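Uncharacterized protein (PDB 5EUR) is of unknown function, possibly related to glutathione S-transferases, and associates with another copy of itself. Local coordinates at residues A[6-10]-A[20-24]; A[55-61]-A[85-89]. All coordinates share one frame; numbering follows the deposited sequence.

From the N terminus, the loop segment 6-10 runs into strand 10-12, and interaction 1 closes the first loop where this edge of the antiparallel sheet meets the end of strand 18-21 and its turn at 20-24. The chain then passes through strand 24-27 and helix 28-43 before interaction 2 joins the C-terminal end of helix 47-59 to helix 79-99 through 55-61 and 85-89. The two loops follow one another without crossing or overlapping. In space they meet, with centres about 13 Å apart: Leu8 N lies 3.0 Å from Asp56 OD2, probably a hydrogen bond, and Ile10 packs on Ala60, tying sheet edge to helix pair.

Interaction 1: residues A[6-10]-A[20-24]; sequences RKLDI and LVFGQ
Asp9 and Phe22 make the central contact, through both backbone and side chains. Phe22 N donates to Asp9 O at 3.0 Å, with an N-H...O angle of 152° and the donor in the carbonyl plane. The same oxygen receives a CA-H...O contact from Val21 CA at 3.1 Å, and Ile10 CA makes a matching contact with Leu20 O. Over one face of the Phe22 ring sits Asp9 CB, 4.1 Å from the centroid, a CH-pi contact; Asp9 N also lies above this face, toward the rim. CZ reaches obliquely to Lys7 O at 3.4 Å, while Leu8 CD2 packs against CE2. With CG beside its backbone N (chi1 -74°), the phenyl group extends back along 6-10.

The Asp9 carboxylate reaches the turn through water. Its CG, anti to the backbone N (chi1 176°), turns the carboxylate toward the Leu20-Gly23 side, where water 1 donates to Asp9 OD2 at 2.6 Å while accepting from Gly23 N at 2.9 Å. Water 2 lies by Leu20 O and, more weakly, OD1.

Behind this shell, Ile10 and Val21 form an antiparallel non-hydrogen-bonded pair, their side chains on one face of the sheet and both touching Phe31 of helix 28-43. A type I' turn from Val21 to Gln24 makes the tight beta-hairpin connection to strand 24-27; Val21 and Gln24 exchange both backbone bonds. In the second subunit, another copy of the protein, Ser27 OG hydrogen-bonds Phe22 O and Ile34 packs on Phe22 and Leu8, placing the contact at a subunit interface.

The chemistry implies two kinds of hold: a direct N-H...O hydrogen bond and an aromatic CH-pi contact join loop to hairpin, whereas the carboxylate of Asp9, probably charged, reaches the Gly23 amide through water 1.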
loop_
_atom_site.group_PDB
_atom_site.type_symbol
_atom_site.label_atom_id
_atom_site.label_comp_id
_atom_site.label_asym_id
_atom_site.label_seq_id
_atom_site.Cartn_x
_atom_site.Cartn_y
_atom_site.Cartn_z
ATOM N N ARG A 6 -12.737 3.296 -6.920
ATOM C CA ARG A 6 -13.147 4.427 -7.727
ATOM C C ARG A 6 -12.118 4.630 -8.844
ATOM O O ARG A 6 -11.044 4.021 -8.852
ATOM C CB ARG A 6 -13.307 5.659 -6.835
ATOM C CG ARG A 6 -14.439 5.435 -5.826
ATOM C CD ARG A 6 -14.818 6.629 -4.967
ATOM N NE ARG A 6 -15.871 6.213 -4.038
ATOM C CZ ARG A 6 -17.174 6.239 -4.287
ATOM N NH1 ARG A 6 -17.637 6.730 -5.433
ATOM N NH2 ARG A 6 -18.019 5.803 -3.362
ATOM N N LYS A 7 -12.474 5.449 -9.831
ATOM C CA LYS A 7 -11.532 5.799 -10.885
ATOM C C LYS A 7 -10.219 6.276 -10.286
ATOM O O LYS A 7 -10.203 7.212 -9.479
ATOM C CB LYS A 7 -12.132 6.887 -11.780
ATOM C CG LYS A 7 -11.163 7.401 -12.831
ATOM C CD LYS A 7 -10.570 8.730 -12.353
ATOM C CE LYS A 7 -9.450 9.226 -13.237
ATOM N NZ LYS A 7 -8.824 10.438 -12.658
ATOM N N LEU A 8 -9.121 5.629 -10.671
ATOM C CA LEU A 8 -7.852 5.887 -10.005
ATOM C C LEU A 8 -7.297 7.227 -10.452
ATOM O O LEU A 8 -7.113 7.468 -11.649
ATOM C CB LEU A 8 -6.849 4.772 -10.286
ATOM C CG LEU A 8 -7.253 3.349 -9.885
ATOM C CD1 LEU A 8 -6.125 2.387 -10.234
ATOM C CD2 LEU A 8 -7.595 3.266 -8.394
ATOM N N ASP A 9 -7.035 8.087 -9.478
ATOM C CA ASP A 9 -6.480 9.415 -9.698
ATOM C C ASP A 9 -4.969 9.259 -9.684
ATOM O O ASP A 9 -4.336 9.336 -8.631
ATOM C CB ASP A 9 -6.961 10.366 -8.609
ATOM C CG ASP A 9 -6.347 11.741 -8.718
ATOM O OD1 ASP A 9 -5.849 12.091 -9.809
ATOM O OD2 ASP A 9 -6.354 12.465 -7.702
ATOM N N ILE A 10 -4.387 9.024 -10.864
ATOM C CA ILE A 10 -2.955 8.776 -11.001
ATOM C C ILE A 10 -2.358 9.770 -11.988
ATOM O O ILE A 10 -2.794 9.848 -13.143
ATOM C CB ILE A 10 -2.648 7.347 -11.487
ATOM C CG1 ILE A 10 -3.297 6.283 -10.605
ATOM C CG2 ILE A 10 -1.153 7.124 -11.524
ATOM C CD1 ILE A 10 -3.284 4.910 -11.293
ATOM N N LEU A 20 1.525 10.470 -8.438
ATOM C CA LEU A 20 0.624 11.123 -7.500
ATOM C C LEU A 20 -0.709 10.395 -7.599
ATOM O O LEU A 20 -1.378 10.449 -8.639
ATOM C CB LEU A 20 0.487 12.610 -7.826
ATOM C CG LEU A 20 -0.352 13.425 -6.849
ATOM C CD1 LEU A 20 0.366 13.508 -5.514
ATOM C CD2 LEU A 20 -0.563 14.813 -7.431
ATOM N N VAL A 21 -1.066 9.686 -6.528
ATOM C CA VAL A 21 -2.211 8.786 -6.478
ATOM C C VAL A 21 -3.098 9.278 -5.344
ATOM O O VAL A 21 -2.713 9.184 -4.177
ATOM C CB VAL A 21 -1.786 7.326 -6.250
ATOM C CG1 VAL A 21 -2.992 6.378 -6.372
ATOM C CG2 VAL A 21 -0.673 6.922 -7.221
ATOM N N PHE A 22 -4.264 9.826 -5.679
ATOM C CA PHE A 22 -5.197 10.329 -4.658
ATOM C C PHE A 22 -4.491 11.248 -3.654
ATOM O O PHE A 22 -4.674 11.142 -2.442
ATOM C CB PHE A 22 -5.900 9.166 -3.944
ATOM C CG PHE A 22 -6.956 8.487 -4.785
ATOM C CD1 PHE A 22 -8.104 9.168 -5.156
ATOM C CD2 PHE A 22 -6.808 7.169 -5.183
ATOM C CE1 PHE A 22 -9.079 8.548 -5.924
ATOM C CE2 PHE A 22 -7.777 6.540 -5.956
ATOM C CZ PHE A 22 -8.911 7.231 -6.324
ATOM N N GLY A 23 -3.659 12.153 -4.170
ATOM C CA GLY A 23 -2.959 13.122 -3.349
ATOM C C GLY A 23 -1.696 12.623 -2.683
ATOM O O GLY A 23 -1.020 13.407 -2.007
ATOM N N GLN A 24 -1.344 11.354 -2.860
ATOM C CA GLN A 24 -0.177 10.760 -2.224
ATOM C C GLN A 24 0.916 10.563 -3.261
ATOM O O GLN A 24 0.697 9.894 -4.276
ATOM C CB GLN A 24 -0.530 9.416 -1.588
ATOM C CG GLN A 24 0.646 8.684 -0.982
ATOM C CD GLN A 24 1.251 9.442 0.180
ATOM O OE1 GLN A 24 0.533 9.954 1.036
ATOM N NE2 GLN A 24 2.569 9.547 0.200
HETATM O O HOH W 1 -3.995 13.248 -6.792
HETATM O O HOH W 2 -2.922 12.470 -9.240
#

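Interaction 2: residues A[55-61]-A[85-89]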
loop_
_atom_site.group_PDB
_atom_site.type_symbol
_atom_site.label_atom_id
_atom_site.label_comp_id
_atom_site.label_asym_id
_atom_site.label_seq_id
_atom_site.Cartn_x
_atom_site.Cartn_y
_atom_site.Cartn_z
ATOM N N ASN A 55 -7.456 -0.589 -16.793
ATOM C CA ASN A 55 -7.765 0.536 -17.666
ATOM C C ASN A 55 -7.274 1.846 -17.056
ATOM O O ASN A 55 -6.744 2.702 -17.768
ATOM C CB ASN A 55 -9.262 0.585 -17.971
ATOM C CG ASN A 55 -9.662 -0.362 -19.099
ATOM O OD1 ASN A 55 -8.899 -0.585 -20.050
ATOM N ND2 ASN A 55 -10.870 -0.892 -19.018
ATOM N N ASP A 56 -7.401 2.014 -15.736
ATOM C CA ASP A 56 -6.874 3.237 -15.126
ATOM C C ASP A 56 -5.346 3.271 -15.128
ATOM O O ASP A 56 -4.737 4.351 -15.267
ATOM C CB ASP A 56 -7.427 3.374 -13.709
ATOM C CG ASP A 56 -8.909 3.674 -13.710
ATOM O OD1 ASP A 56 -9.439 4.106 -14.774
ATOM O OD2 ASP A 56 -9.544 3.462 -12.667
ATOM N N ILE A 57 -4.711 2.106 -14.964
ATOM C CA ILE A 57 -3.256 2.022 -15.064
ATOM C C ILE A 57 -2.802 2.442 -16.460
ATOM O O ILE A 57 -1.895 3.266 -16.615
ATOM C CB ILE A 57 -2.788 0.596 -14.713
ATOM C CG1 ILE A 57 -3.089 0.282 -13.243
ATOM C CG2 ILE A 57 -1.317 0.397 -15.046
ATOM C CD1 ILE A 57 -2.516 1.304 -12.263
ATOM N N HIS A 58 -3.452 1.896 -17.491
ATOM C CA HIS A 58 -3.127 2.231 -18.875
ATOM C C HIS A 58 -3.358 3.709 -19.147
ATOM O O HIS A 58 -2.510 4.382 -19.752
ATOM C CB HIS A 58 -3.986 1.369 -19.803
ATOM C CG HIS A 58 -3.637 1.485 -21.258
ATOM N ND1 HIS A 58 -2.495 0.932 -21.799
ATOM C CD2 HIS A 58 -4.315 2.045 -22.289
ATOM C CE1 HIS A 58 -2.478 1.160 -23.105
ATOM N NE2 HIS A 58 -3.561 1.845 -23.423
ATOM N N ALA A 59 -4.491 4.233 -18.681
ATOM C CA ALA A 59 -4.835 5.634 -18.910
ATOM C C ALA A 59 -3.822 6.582 -18.288
ATOM O O ALA A 59 -3.636 7.703 -18.784
ATOM C CB ALA A 59 -6.225 5.927 -18.353
ATOM N N ALA A 60 -3.183 6.173 -17.187
ATOM C CA ALA A 60 -2.207 7.027 -16.530
ATOM C C ALA A 60 -0.838 7.013 -17.199
ATOM O O ALA A 60 0.057 7.743 -16.758
ATOM C CB ALA A 60 -2.072 6.614 -15.061
ATOM N N GLY A 61 -0.636 6.203 -18.230
ATOM C CA GLY A 61 0.667 6.103 -18.847
ATOM C C GLY A 61 1.555 5.016 -18.293
ATOM O O GLY A 61 2.733 4.946 -18.667
ATOM N N ALA A 85 -9.685 4.069 -22.340
ATOM C CA ALA A 85 -8.422 4.156 -21.611
ATOM C C ALA A 85 -7.287 4.622 -22.516
ATOM O O ALA A 85 -6.440 5.416 -22.101
ATOM C CB ALA A 85 -8.086 2.804 -20.983
ATOM N N GLU A 86 -7.247 4.128 -23.754
ATOM C CA GLU A 86 -6.195 4.528 -24.686
ATOM C C GLU A 86 -6.284 6.015 -25.027
ATOM O O GLU A 86 -5.261 6.699 -25.117
ATOM C CB GLU A 86 -6.265 3.671 -25.952
ATOM C CG GLU A 86 -5.263 4.071 -27.031
ATOM C CD GLU A 86 -3.809 3.735 -26.700
ATOM O OE1 GLU A 86 -3.560 2.889 -25.814
ATOM O OE2 GLU A 86 -2.901 4.320 -27.339
ATOM N N ARG A 87 -7.497 6.540 -25.209
ATOM C CA ARG A 87 -7.653 7.975 -25.443
ATOM C C ARG A 87 -7.092 8.781 -24.283
ATOM O O ARG A 87 -6.359 9.764 -24.484
ATOM C CB ARG A 87 -9.128 8.311 -25.647
ATOM C CG ARG A 87 -9.637 7.956 -27.023
ATOM C CD ARG A 87 -11.140 8.124 -27.119
ATOM N NE ARG A 87 -11.567 9.515 -26.980
ATOM C CZ ARG A 87 -11.730 10.359 -27.999
ATOM N NH1 ARG A 87 -11.490 9.961 -29.238
ATOM N NH2 ARG A 87 -12.132 11.602 -27.778
ATOM N N ARG A 88 -7.422 8.367 -23.051
ATOM C CA ARG A 88 -6.887 9.051 -21.875
ATOM C C ARG A 88 -5.362 8.952 -21.825
ATOM O O ARG A 88 -4.680 9.927 -21.488
ATOM C CB ARG A 88 -7.539 8.454 -20.622
ATOM C CG ARG A 88 -9.063 8.686 -20.581
ATOM C CD ARG A 88 -9.778 8.025 -19.394
ATOM N NE ARG A 88 -9.139 8.210 -18.098
ATOM C CZ ARG A 88 -9.079 7.272 -17.157
ATOM N NH1 ARG A 88 -9.614 6.072 -17.366
ATOM N NH2 ARG A 88 -8.481 7.534 -16.004
ATOM N N ARG A 89 -4.812 7.790 -22.203
ATOM C CA ARG A 89 -3.367 7.596 -22.223
ATOM C C ARG A 89 -2.697 8.535 -23.215
ATOM O O ARG A 89 -1.664 9.134 -22.905
ATOM C CB ARG A 89 -3.036 6.143 -22.565
ATOM C CG ARG A 89 -1.553 5.799 -22.550
ATOM C CD ARG A 89 -1.355 4.357 -23.005
ATOM N NE ARG A 89 0.042 3.924 -23.029
ATOM C CZ ARG A 89 0.696 3.417 -21.981
ATOM N NH1 ARG A 89 0.083 3.282 -20.804
ATOM N NH2 ARG A 89 1.965 3.041 -22.114
#
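His58 and Ala59 pack against Ala85 and Arg89 where helices 47-59 and 79-99 lie side by side, the segment axes 8.0 Å apart and running in nearly the same direction (25°). The first helix ends in a Schellman motif, with Gly61 at positive phi.

Two alanines let the backbones come close: Ala59 CB and Ala85 CB form the apolar pair at 4.5 Å, and Ala59 CA lies 4.1 Å from Arg89 CA. Ala59 CA to Ala85 O and Arg89 CA to Ala59 O are CA-H...O contacts. Ala59 CB sits over the centre of the Arg88 guanidinium, 3.4 Å above its plane.

Two polar pairs follow, a salt bridge and a histidine-carboxylate hydrogen bond. Arg88 NH1 bridges to Asp56 OD1 at 3.3 Å, nearly straight at 169°, with the oxygen in the guanidinium plane; Asp56 keeps its other oxygen for Leu8. His58 NE2 donates to Glu86 OE1 at 2.6 Å, close to the ring plane, while Glu86 OE2 has a salt bridge to Lys90.

Stacking completes the contact. The Arg89 guanidinium stacks on the His58 imidazole, planes 13° apart and centres 4.5 Å apart, and CD makes a CH-pi contact over the same ring. The arginine chain, extended from CG to NE, passes across the imidazole, and NH1 also bonds Leu62 O. Finally, Arg89 NH1 donates at 3.0 Å to a lone pair of His58 O, which also accepts from Gly61 N.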